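Local structure of MstE (Scytonema sp. PCC 10023, 6SBF) at residues His78-Leu88 with Ala115-Ala124; Gly171-Ala181 with Trp207-Thr218. The protein is a type II terpene cyclase that assembles complex isoprenoid scaffolds, probably including those of merosterols, probably by protonating a linear chain and closing it into fused rings. The protein carries 1 engineered substitution. All coordinates share one frame; numbering follows the deposited sequence. Where two conformers were deposited one is given.

Interaction 1: His78-Leu88 with Ala115-Ala124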
loop_
_atom_site.group_PDB
_atom_site.type_symbol
_atom_site.label_atom_id
_atom_site.label_comp_id
_atom_site.label_asym_id
_atom_site.label_seq_id
_atom_site.Cartn_x
_atom_site.Cartn_y
_atom_site.Cartn_z
ATOM N N HIS A 78 -4.671 -3.942 -18.907
ATOM C CA HIS A 78 -5.820 -3.006 -18.832
ATOM C C HIS A 78 -7.129 -3.780 -18.780
ATOM O O HIS A 78 -8.023 -3.427 -18.024
ATOM C CB HIS A 78 -5.811 -1.962 -19.956
ATOM C CG HIS A 78 -6.762 -0.857 -19.700
ATOM N ND1 HIS A 78 -6.543 0.087 -18.726
ATOM C CD2 HIS A 78 -7.977 -0.564 -20.267
ATOM C CE1 HIS A 78 -7.591 0.877 -18.672
ATOM N NE2 HIS A 78 -8.501 0.520 -19.634
ATOM N N GLU A 79 -7.216 -4.865 -19.554
ATOM C CA GLU A 79 -8.456 -5.716 -19.525
ATOM C C GLU A 79 -8.652 -6.334 -18.151
ATOM O O GLU A 79 -9.786 -6.390 -17.652
ATOM C CB GLU A 79 -8.371 -6.789 -20.600
ATOM C CG GLU A 79 -8.497 -6.270 -22.011
ATOM C CD GLU A 79 -8.171 -7.280 -23.094
ATOM O OE1 GLU A 79 -7.658 -8.357 -22.834
ATOM O OE2 GLU A 79 -8.442 -6.911 -24.279
ATOM N N ALA A 80 -7.558 -6.781 -17.536
ATOM C CA ALA A 80 -7.645 -7.333 -16.160
ATOM C C ALA A 80 -8.136 -6.275 -15.183
ATOM O O ALA A 80 -8.925 -6.573 -14.285
ATOM C CB ALA A 80 -6.322 -7.883 -15.751
ATOM N N LEU A 81 -7.682 -5.041 -15.341
ATOM C CA LEU A 81 -8.133 -3.943 -14.477
ATOM C C LEU A 81 -9.593 -3.598 -14.697
ATOM O O LEU A 81 -10.362 -3.359 -13.748
ATOM C CB LEU A 81 -7.253 -2.728 -14.641
ATOM C CG LEU A 81 -5.977 -2.692 -13.827
ATOM C CD1 LEU A 81 -5.257 -4.002 -13.693
ATOM C CD2 LEU A 81 -5.103 -1.552 -14.213
ATOM N N MET A 82 -10.042 -3.634 -15.955
ATOM C CA MET A 82 -11.473 -3.411 -16.268
ATOM C C MET A 82 -12.311 -4.513 -15.582
ATOM O O MET A 82 -13.352 -4.212 -15.010
ATOM C CB MET A 82 -11.637 -3.436 -17.791
ATOM C CG MET A 82 -11.031 -2.238 -18.458
ATOM S SD MET A 82 -12.201 -0.898 -18.351
ATOM C CE MET A 82 -13.148 -1.263 -19.835
ATOM N N GLN A 83 -11.842 -5.763 -15.634
ATOM C CA GLN A 83 -12.557 -6.874 -14.990
ATOM C C GLN A 83 -12.578 -6.680 -13.461
ATOM O O GLN A 83 -13.592 -6.905 -12.812
ATOM C CB GLN A 83 -11.946 -8.227 -15.346
ATOM C CG GLN A 83 -12.525 -9.360 -14.432
ATOM C CD GLN A 83 -12.056 -10.756 -14.792
ATOM O OE1 GLN A 83 -12.726 -11.471 -15.533
ATOM N NE2 GLN A 83 -10.896 -11.143 -14.272
ATOM N N ALA A 84 -11.459 -6.246 -12.891
ATOM C CA ALA A 84 -11.391 -6.007 -11.437
ATOM C C ALA A 84 -12.414 -4.930 -11.039
ATOM O O ALA A 84 -13.072 -5.080 -10.001
ATOM C CB ALA A 84 -9.989 -5.595 -11.044
ATOM N N TRP A 85 -12.541 -3.877 -11.851
ATOM C CA TRP A 85 -13.523 -2.837 -11.523
ATOM C C TRP A 85 -14.938 -3.393 -11.643
ATOM O O TRP A 85 -15.796 -3.067 -10.822
ATOM C CB TRP A 85 -13.310 -1.621 -12.452
ATOM C CG TRP A 85 -14.320 -0.551 -12.321
ATOM C CD1 TRP A 85 -15.190 -0.118 -13.280
ATOM C CD2 TRP A 85 -14.627 0.230 -11.143
ATOM N NE1 TRP A 85 -16.001 0.835 -12.776
ATOM C CE2 TRP A 85 -15.686 1.104 -11.469
ATOM C CE3 TRP A 85 -14.110 0.280 -9.836
ATOM C CZ2 TRP A 85 -16.234 1.997 -10.560
ATOM C CZ3 TRP A 85 -14.646 1.175 -8.966
ATOM C CH2 TRP A 85 -15.705 2.000 -9.295
ATOM N N GLU A 86 -15.193 -4.221 -12.646
ATOM C CA GLU A 86 -16.526 -4.844 -12.749
ATOM C C GLU A 86 -16.815 -5.714 -11.514
ATOM O O GLU A 86 -17.959 -5.673 -11.008
ATOM C CB GLU A 86 -16.619 -5.679 -14.033
ATOM C CG GLU A 86 -16.665 -4.831 -15.285
ATOM C CD GLU A 86 -17.805 -3.824 -15.454
ATOM O OE1 GLU A 86 -18.931 -4.118 -15.013
ATOM O OE2 GLU A 86 -17.548 -2.727 -16.036
ATOM N N LEU A 87 -15.811 -6.445 -11.013
ATOM C CA LEU A 87 -16.002 -7.232 -9.761
ATOM C C LEU A 87 -16.335 -6.300 -8.583
ATOM O O LEU A 87 -17.258 -6.604 -7.813
ATOM C CB LEU A 87 -14.742 -8.055 -9.466
ATOM C CG LEU A 87 -14.523 -9.202 -10.471
ATOM C CD1 LEU A 87 -13.178 -9.880 -10.205
ATOM C CD2 LEU A 87 -15.622 -10.232 -10.405
ATOM N N LEU A 88 -15.603 -5.201 -8.468
ATOM C CA LEU A 88 -15.861 -4.240 -7.407
ATOM C C LEU A 88 -17.270 -3.661 -7.497
ATOM O O LEU A 88 -17.960 -3.471 -6.480
ATOM C CB LEU A 88 -14.772 -3.178 -7.391
ATOM C CG LEU A 88 -13.436 -3.654 -6.838
ATOM C CD1 LEU A 88 -12.344 -2.714 -7.216
ATOM C CD2 LEU A 88 -13.450 -3.900 -5.362
ATOM N N ALA A 115 -9.819 1.436 -4.252
ATOM C CA ALA A 115 -10.828 1.126 -5.291
ATOM C C ALA A 115 -11.035 2.357 -6.164
ATOM O O ALA A 115 -11.216 2.200 -7.384
ATOM C CB ALA A 115 -12.135 0.676 -4.668
ATOM N N LEU A 116 -11.025 3.545 -5.585
ATOM C CA LEU A 116 -11.133 4.805 -6.340
ATOM C C LEU A 116 -9.902 5.059 -7.194
ATOM O O LEU A 116 -10.067 5.647 -8.306
ATOM C CB LEU A 116 -11.549 5.938 -5.417
ATOM C CG LEU A 116 -12.958 5.858 -4.861
ATOM C CD1 LEU A 116 -13.138 6.870 -3.734
ATOM C CD2 LEU A 116 -13.987 6.131 -5.971
ATOM N N GLN A 117 -8.709 4.705 -6.757
ATOM C CA GLN A 117 -7.511 4.819 -7.599
ATOM C C GLN A 117 -7.698 3.904 -8.807
ATOM O O GLN A 117 -7.339 4.252 -9.940
ATOM C CB GLN A 117 -6.249 4.498 -6.804
ATOM C CG GLN A 117 -5.902 5.527 -5.737
ATOM C CD GLN A 117 -4.505 5.297 -5.207
ATOM O OE1 GLN A 117 -3.527 5.426 -5.941
ATOM N NE2 GLN A 117 -4.389 4.961 -3.914
ATOM N N LEU A 118 -8.177 2.688 -8.577
ATOM C CA LEU A 118 -8.406 1.745 -9.678
ATOM C C LEU A 118 -9.476 2.312 -10.632
ATOM O O LEU A 118 -9.293 2.239 -11.865
ATOM C CB LEU A 118 -8.780 0.371 -9.129
ATOM C CG LEU A 118 -9.113 -0.670 -10.203
ATOM C CD1 LEU A 118 -8.066 -0.874 -11.266
ATOM C CD2 LEU A 118 -9.432 -1.999 -9.579
ATOM N N ALA A 119 -10.536 2.854 -10.086
ATOM C CA ALA A 119 -11.607 3.467 -10.907
ATOM C C ALA A 119 -10.986 4.513 -11.834
ATOM O O ALA A 119 -11.328 4.545 -13.028
ATOM C CB ALA A 119 -12.683 4.064 -10.043
ATOM N N ALA A 120 -10.078 5.340 -11.345
ATOM C CA ALA A 120 -9.457 6.370 -12.191
ATOM C C ALA A 120 -8.720 5.694 -13.342
ATOM O O ALA A 120 -8.771 6.207 -14.508
ATOM C CB ALA A 120 -8.584 7.288 -11.380
ATOM N N ALA A 121 -8.001 4.621 -13.102
ATOM C CA ALA A 121 -7.210 3.954 -14.165
ATOM C C ALA A 121 -8.096 3.405 -15.274
ATOM O O ALA A 121 -7.627 3.271 -16.407
ATOM C CB ALA A 121 -6.368 2.852 -13.551
ATOM N N VAL A 122 -9.338 3.072 -14.962
ATOM C CA VAL A 122 -10.250 2.497 -15.970
ATOM C C VAL A 122 -11.319 3.524 -16.389
ATOM O O VAL A 122 -12.302 3.109 -17.009
ATOM C CB VAL A 122 -10.839 1.156 -15.498
ATOM C CG1 VAL A 122 -9.723 0.139 -15.271
ATOM C CG2 VAL A 122 -11.744 1.338 -14.274
ATOM N N GLY A 123 -11.130 4.809 -16.122
ATOM C CA GLY A 123 -11.998 5.849 -16.659
ATOM C C GLY A 123 -13.344 5.904 -15.993
ATOM O O GLY A 123 -14.276 6.450 -16.551
ATOM N N ALA A 124 -13.397 5.420 -14.742
ATOM C CA ALA A 124 -14.655 5.334 -13.978
ATOM C C ALA A 124 -14.681 6.258 -12.762
ATOM O O ALA A 124 -15.610 6.149 -11.937
ATOM C CB ALA A 124 -14.891 3.926 -13.543
#
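H78 meets A121 at the edge of its ring: CE1 lies in plane with A121 O, 3.3 Å away. One turn on, L81 CG is 3.8 Å from L118 CD1, and its CB rests on V122 CG1. In the conformer given, M82 SD lies 3.8 Å from V122 CB. A84 gives its methyl to L118, which sits as a knob in a hole of L81, A84, W85 and L88. W85 carries the largest share. With chi1 at 174°, its ring extends across 115-124. A119 CB lies over the six-membered ring, 3.9 Å from the centroid, in a CH-pi contact. V122 CG2 presses on CG, and A124 CB is 3.4 Å from NE1. With an alanine here, a gap is likely to open beside A119 and A124, and V122 CG2 to lose its partner. L88 CD1 is 3.8 Å from L118 CD2. The axes of 78-88 and 115-121 approach to 9.6 Å at a signed crossing angle of -131°. A Schellman motif with G123 as its C-prime residue ends helix 109-121 and brings A124 back toward W85. The chemistry is almost wholly apolar, so shape rather than polar bonding joins helix 75-90 to the end of helix 109-121.

Interaction 2: Gly171-Ala181 with Trp207-Thr218; sequences GWCGAHTCVSA and WEGYWWSDHEYT
C178 and Y210 are brought together by their first torsions. C178 SG stands between its own backbone N and carbonyl carbon (chi1 48°), facing the loop at Y210 and W211. Y210 CG lies opposite its backbone N (chi1 -173°), and this places the phenol ring over H176. SG accepts a hydrogen bond from Y210 N at 3.3 Å and a weak one from W211 N. Two successive N-H groups thus converge on one buried sulfur. The H176 and Y210 rings form an offset stack, centroids 4.0 Å apart and planes at 26°. H176 is gripped at both nitrogens: NE2 donates to G171 O at 2.8 Å, in the ring plane, and ND1 bonds T149 OG1. G174 O lies over the other face of the imidazole. W211 turns its edge to the H176 ring. W211 CH2 also lies over a face of W172, 3.6 Å from W172 CD1. Y210 OH sits at the edge of W172 and bonds D318 O, while W172 NE1 bonds P314 O.

Farther along, T177 CG2 meets T218 CG2 at 3.6 Å and also touches W207. W207 ends a sequence from Q201 that matches the QW motif of triterpene cyclases. G209 has no side chain, which lets its backbone pass close to C178; a CB there would collide with T218 OG1 and crowd C178 CB. One water bonds Y217 OH at 2.6 Å and, weakly, C178 O.

The contact joins the start of helix 177-183 to the loop leading into helix 215-229. W172, H176, Y210 and W211 form an aromatic cluster whose polar ends bond outward, to P314, G171, T149 and D318. This bonding probably holds the H176 ring in one rotation and fixes the loop beside it.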
loop_
_atom_site.group_PDB
_atom_site.type_symbol
_atom_site.label_atom_id
_atom_site.label_comp_id
_atom_site.label_asym_id
_atom_site.label_seq_id
_atom_site.Cartn_x
_atom_site.Cartn_y
_atom_site.Cartn_z
ATOM N N GLY A 171 -8.483 3.683 18.820
ATOM C CA GLY A 171 -7.329 3.335 17.977
ATOM C C GLY A 171 -7.757 3.042 16.547
ATOM O O GLY A 171 -7.287 3.729 15.615
ATOM N N TRP A 172 -8.663 2.087 16.389
ATOM C CA TRP A 172 -9.093 1.691 15.035
ATOM C C TRP A 172 -9.919 2.779 14.339
ATOM O O TRP A 172 -10.039 2.708 13.103
ATOM C CB TRP A 172 -9.913 0.423 15.145
ATOM C CG TRP A 172 -9.130 -0.796 15.458
ATOM C CD1 TRP A 172 -7.791 -0.907 15.695
ATOM C CD2 TRP A 172 -9.680 -2.105 15.642
ATOM N NE1 TRP A 172 -7.480 -2.210 15.985
ATOM C CE2 TRP A 172 -8.612 -2.964 15.935
ATOM C CE3 TRP A 172 -10.961 -2.609 15.521
ATOM C CZ2 TRP A 172 -8.780 -4.327 16.112
ATOM C CZ3 TRP A 172 -11.127 -3.952 15.724
ATOM C CH2 TRP A 172 -10.061 -4.799 16.026
ATOM N N CYS A 173 -10.482 3.733 15.069
ATOM C CA CYS A 173 -11.453 4.724 14.541
ATOM C C CYS A 173 -10.877 6.141 14.601
ATOM O O CYS A 173 -11.624 7.091 14.366
ATOM C CB CYS A 173 -12.805 4.628 15.228
ATOM S SG CYS A 173 -13.521 2.983 15.078
ATOM N N GLY A 174 -9.596 6.271 14.851
ATOM C CA GLY A 174 -8.909 7.565 14.770
ATOM C C GLY A 174 -8.324 7.799 13.404
ATOM O O GLY A 174 -8.178 6.875 12.596
ATOM N N ALA A 175 -7.844 9.018 13.199
ATOM C CA ALA A 175 -7.097 9.348 11.985
ATOM C C ALA A 175 -5.872 8.454 11.879
ATOM O O ALA A 175 -5.127 8.320 12.877
ATOM C CB ALA A 175 -6.735 10.798 11.952
ATOM N N HIS A 176 -5.604 7.941 10.696
ATOM C CA HIS A 176 -4.478 7.027 10.409
ATOM C C HIS A 176 -3.596 7.638 9.331
ATOM O O HIS A 176 -4.109 8.004 8.267
ATOM C CB HIS A 176 -5.007 5.675 9.966
ATOM C CG HIS A 176 -5.752 4.998 11.049
ATOM N ND1 HIS A 176 -6.888 4.232 10.847
ATOM C CD2 HIS A 176 -5.506 4.971 12.389
ATOM C CE1 HIS A 176 -7.290 3.751 12.031
ATOM N NE2 HIS A 176 -6.445 4.182 13.011
ATOM N N THR A 177 -2.299 7.733 9.543
ATOM C CA THR A 177 -1.449 8.417 8.568
ATOM C C THR A 177 -1.280 7.598 7.296
ATOM O O THR A 177 -1.224 8.178 6.196
ATOM C CB THR A 177 -0.139 8.764 9.257
ATOM O OG1 THR A 177 -0.416 9.519 10.462
ATOM C CG2 THR A 177 0.757 9.600 8.384
ATOM N N CYS A 178 -1.210 6.289 7.404
ATOM C CA CYS A 178 -1.073 5.371 6.269
ATOM C C CYS A 178 -2.312 5.520 5.342
ATOM O O CYS A 178 -2.178 5.653 4.126
ATOM C CB CYS A 178 -0.911 3.928 6.748
ATOM S SG CYS A 178 -2.098 3.391 8.018
ATOM N N VAL A 179 -3.504 5.506 5.918
ATOM C CA VAL A 179 -4.755 5.626 5.159
ATOM C C VAL A 179 -4.867 7.036 4.621
ATOM O O VAL A 179 -5.248 7.222 3.432
ATOM C CB VAL A 179 -5.954 5.252 6.012
ATOM C CG1 VAL A 179 -7.253 5.367 5.200
ATOM C CG2 VAL A 179 -5.770 3.858 6.560
ATOM N N SER A 180 -4.523 8.059 5.374
ATOM C CA SER A 180 -4.566 9.450 4.914
ATOM C C SER A 180 -3.623 9.631 3.716
ATOM O O SER A 180 -3.998 10.287 2.718
ATOM C CB SER A 180 -4.191 10.381 6.060
ATOM O OG SER A 180 -5.123 10.317 7.121
ATOM N N ALA A 181 -2.434 9.063 3.747
ATOM C CA ALA A 181 -1.456 9.174 2.673
ATOM C C ALA A 181 -2.047 8.558 1.400
ATOM O O ALA A 181 -1.914 9.117 0.291
ATOM C CB ALA A 181 -0.145 8.527 3.060
ATOM N N TRP A 207 7.375 9.347 7.762
ATOM C CA TRP A 207 6.076 9.200 8.426
ATOM C C TRP A 207 6.004 7.774 8.962
ATOM O O TRP A 207 6.748 6.892 8.499
ATOM C CB TRP A 207 4.927 9.472 7.441
ATOM C CG TRP A 207 4.725 10.923 7.123
ATOM C CD1 TRP A 207 3.770 11.720 7.667
ATOM C CD2 TRP A 207 5.426 11.729 6.150
ATOM N NE1 TRP A 207 3.843 12.980 7.149
ATOM C CE2 TRP A 207 4.842 13.009 6.197
ATOM C CE3 TRP A 207 6.460 11.493 5.256
ATOM C CZ2 TRP A 207 5.296 14.068 5.402
ATOM C CZ3 TRP A 207 6.897 12.521 4.432
ATOM C CH2 TRP A 207 6.322 13.790 4.524
ATOM N N GLU A 208 5.119 7.616 9.920
ATOM C CA GLU A 208 4.796 6.323 10.521
ATOM C C GLU A 208 3.321 6.020 10.265
ATOM O O GLU A 208 2.482 6.906 10.439
ATOM C CB GLU A 208 5.089 6.345 12.021
ATOM C CG GLU A 208 6.523 6.681 12.393
ATOM C CD GLU A 208 6.756 6.779 13.894
ATOM O OE1 GLU A 208 5.778 6.877 14.626
ATOM O OE2 GLU A 208 7.909 6.887 14.285
ATOM N N GLY A 209 3.048 4.784 9.909
ATOM C CA GLY A 209 1.687 4.324 9.662
ATOM C C GLY A 209 1.038 3.684 10.883
ATOM O O GLY A 209 1.666 3.497 11.931
ATOM N N TYR A 210 -0.213 3.333 10.744
ATOM C CA TYR A 210 -1.002 2.685 11.780
ATOM C C TYR A 210 -0.980 1.171 11.568
ATOM O O TYR A 210 -0.476 0.415 12.466
ATOM C CB TYR A 210 -2.427 3.248 11.804
ATOM C CG TYR A 210 -3.213 2.725 12.983
ATOM C CD1 TYR A 210 -3.084 3.325 14.226
ATOM C CD2 TYR A 210 -4.043 1.620 12.870
ATOM C CE1 TYR A 210 -3.787 2.837 15.315
ATOM C CE2 TYR A 210 -4.741 1.118 13.961
ATOM C CZ TYR A 210 -4.592 1.727 15.186
ATOM O OH TYR A 210 -5.252 1.210 16.265
ATOM N N TRP A 211 -1.432 0.712 10.402
ATOM C CA TRP A 211 -1.620 -0.743 10.163
ATOM C C TRP A 211 -0.365 -1.455 9.672
ATOM O O TRP A 211 -0.372 -2.662 9.535
ATOM C CB TRP A 211 -2.723 -0.926 9.136
ATOM C CG TRP A 211 -4.062 -0.412 9.532
ATOM C CD1 TRP A 211 -4.676 0.713 9.060
ATOM C CD2 TRP A 211 -4.974 -0.994 10.477
ATOM N NE1 TRP A 211 -5.895 0.887 9.648
ATOM C CE2 TRP A 211 -6.099 -0.157 10.540
ATOM C CE3 TRP A 211 -4.942 -2.109 11.326
ATOM C CZ2 TRP A 211 -7.178 -0.412 11.368
ATOM C CZ3 TRP A 211 -6.016 -2.357 12.142
ATOM C CH2 TRP A 211 -7.128 -1.526 12.186
ATOM N N TRP A 212 0.677 -0.752 9.320
ATOM C CA TRP A 212 1.862 -1.340 8.694
ATOM C C TRP A 212 3.071 -1.210 9.568
ATOM O O TRP A 212 3.318 -0.137 10.141
ATOM C CB TRP A 212 2.149 -0.645 7.354
ATOM C CG TRP A 212 1.018 -0.776 6.379
ATOM C CD1 TRP A 212 0.003 0.106 6.245
ATOM C CD2 TRP A 212 0.646 -1.947 5.620
ATOM N NE1 TRP A 212 -0.928 -0.360 5.391
ATOM C CE2 TRP A 212 -0.557 -1.629 4.994
ATOM C CE3 TRP A 212 1.223 -3.190 5.414
ATOM C CZ2 TRP A 212 -1.184 -2.520 4.133
ATOM C CZ3 TRP A 212 0.576 -4.104 4.626
ATOM C CH2 TRP A 212 -0.587 -3.741 3.938
ATOM N N SER A 213 3.886 -2.243 9.553
ATOM C CA SER A 213 5.173 -2.239 10.261
ATOM C C SER A 213 6.162 -1.330 9.532
ATOM O O SER A 213 7.036 -0.714 10.165
ATOM C CB SER A 213 5.712 -3.688 10.266
ATOM O OG SER A 213 4.937 -4.615 10.999
ATOM N N ASP A 214 6.106 -1.331 8.191
ATOM C CA ASP A 214 7.200 -0.739 7.397
ATOM C C ASP A 214 6.859 0.716 7.079
ATOM O O ASP A 214 5.959 1.000 6.205
ATOM C CB ASP A 214 7.412 -1.551 6.134
ATOM C CG ASP A 214 7.873 -2.966 6.426
ATOM O OD1 ASP A 214 8.888 -3.105 7.136
ATOM O OD2 ASP A 214 7.240 -3.932 5.959
ATOM N N HIS A 215 7.575 1.679 7.655
ATOM C CA HIS A 215 7.308 3.111 7.500
ATOM C C HIS A 215 7.539 3.575 6.054
ATOM O O HIS A 215 7.042 4.659 5.710
ATOM C CB HIS A 215 8.230 3.927 8.403
ATOM C CG HIS A 215 8.152 3.608 9.848
ATOM N ND1 HIS A 215 6.967 3.225 10.458
ATOM C CD2 HIS A 215 9.114 3.679 10.815
ATOM C CE1 HIS A 215 7.221 3.027 11.761
ATOM N NE2 HIS A 215 8.523 3.278 11.986
ATOM N N GLU A 216 8.254 2.805 5.249
ATOM C CA GLU A 216 8.473 3.167 3.824
ATOM C C GLU A 216 7.141 3.300 3.076
ATOM O O GLU A 216 7.076 4.116 2.191
ATOM C CB GLU A 216 9.395 2.135 3.185
ATOM C CG GLU A 216 10.794 2.048 3.813
ATOM C CD GLU A 216 10.890 1.368 5.155
ATOM O OE1 GLU A 216 11.948 1.572 5.844
ATOM O OE2 GLU A 216 9.951 0.600 5.512
ATOM N N TYR A 217 6.164 2.481 3.412
ATOM C CA TYR A 217 4.841 2.555 2.782
ATOM C C TYR A 217 4.229 3.927 2.991
ATOM O O TYR A 217 3.886 4.636 2.005
ATOM C CB TYR A 217 3.969 1.441 3.359
ATOM C CG TYR A 217 2.524 1.459 2.947
ATOM C CD1 TYR A 217 1.576 2.183 3.599
ATOM C CD2 TYR A 217 2.071 0.660 1.919
ATOM C CE1 TYR A 217 0.229 2.162 3.267
ATOM C CE2 TYR A 217 0.729 0.624 1.554
ATOM C CZ TYR A 217 -0.205 1.373 2.216
ATOM O OH TYR A 217 -1.531 1.324 1.864
ATOM N N THR A 218 4.096 4.373 4.217
ATOM C CA THR A 218 3.431 5.648 4.528
ATOM C C THR A 218 4.303 6.777 4.009
ATOM O O THR A 218 3.763 7.803 3.541
ATOM C CB THR A 218 3.082 5.768 6.010
ATOM O OG1 THR A 218 2.253 4.669 6.380
ATOM C CG2 THR A 218 2.356 7.035 6.348
HETATM O O HOH W 1 -3.049 2.932 3.297
#

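Overall arrangement
Interaction 1 closes before interaction 2 opens, so the two follow one another along the chain. Their centres lie 25 Å apart, on opposite sides of the chain's centre. The nearest atoms are about 6 Å from each other and do not touch. Interaction 1 pairs helices 75-90 and 109-121 in the outer part of the fold, its centre 17 Å from that of the chain. Interaction 2 is deeper, at 10 Å, and ties the starts of helices 177-183 and 215-229 through their leading loops. They share no helix. Together they fasten separate parts of the single-domain alpha6-alpha6 barrel, one by helix packing and one by a buried aromatic cluster.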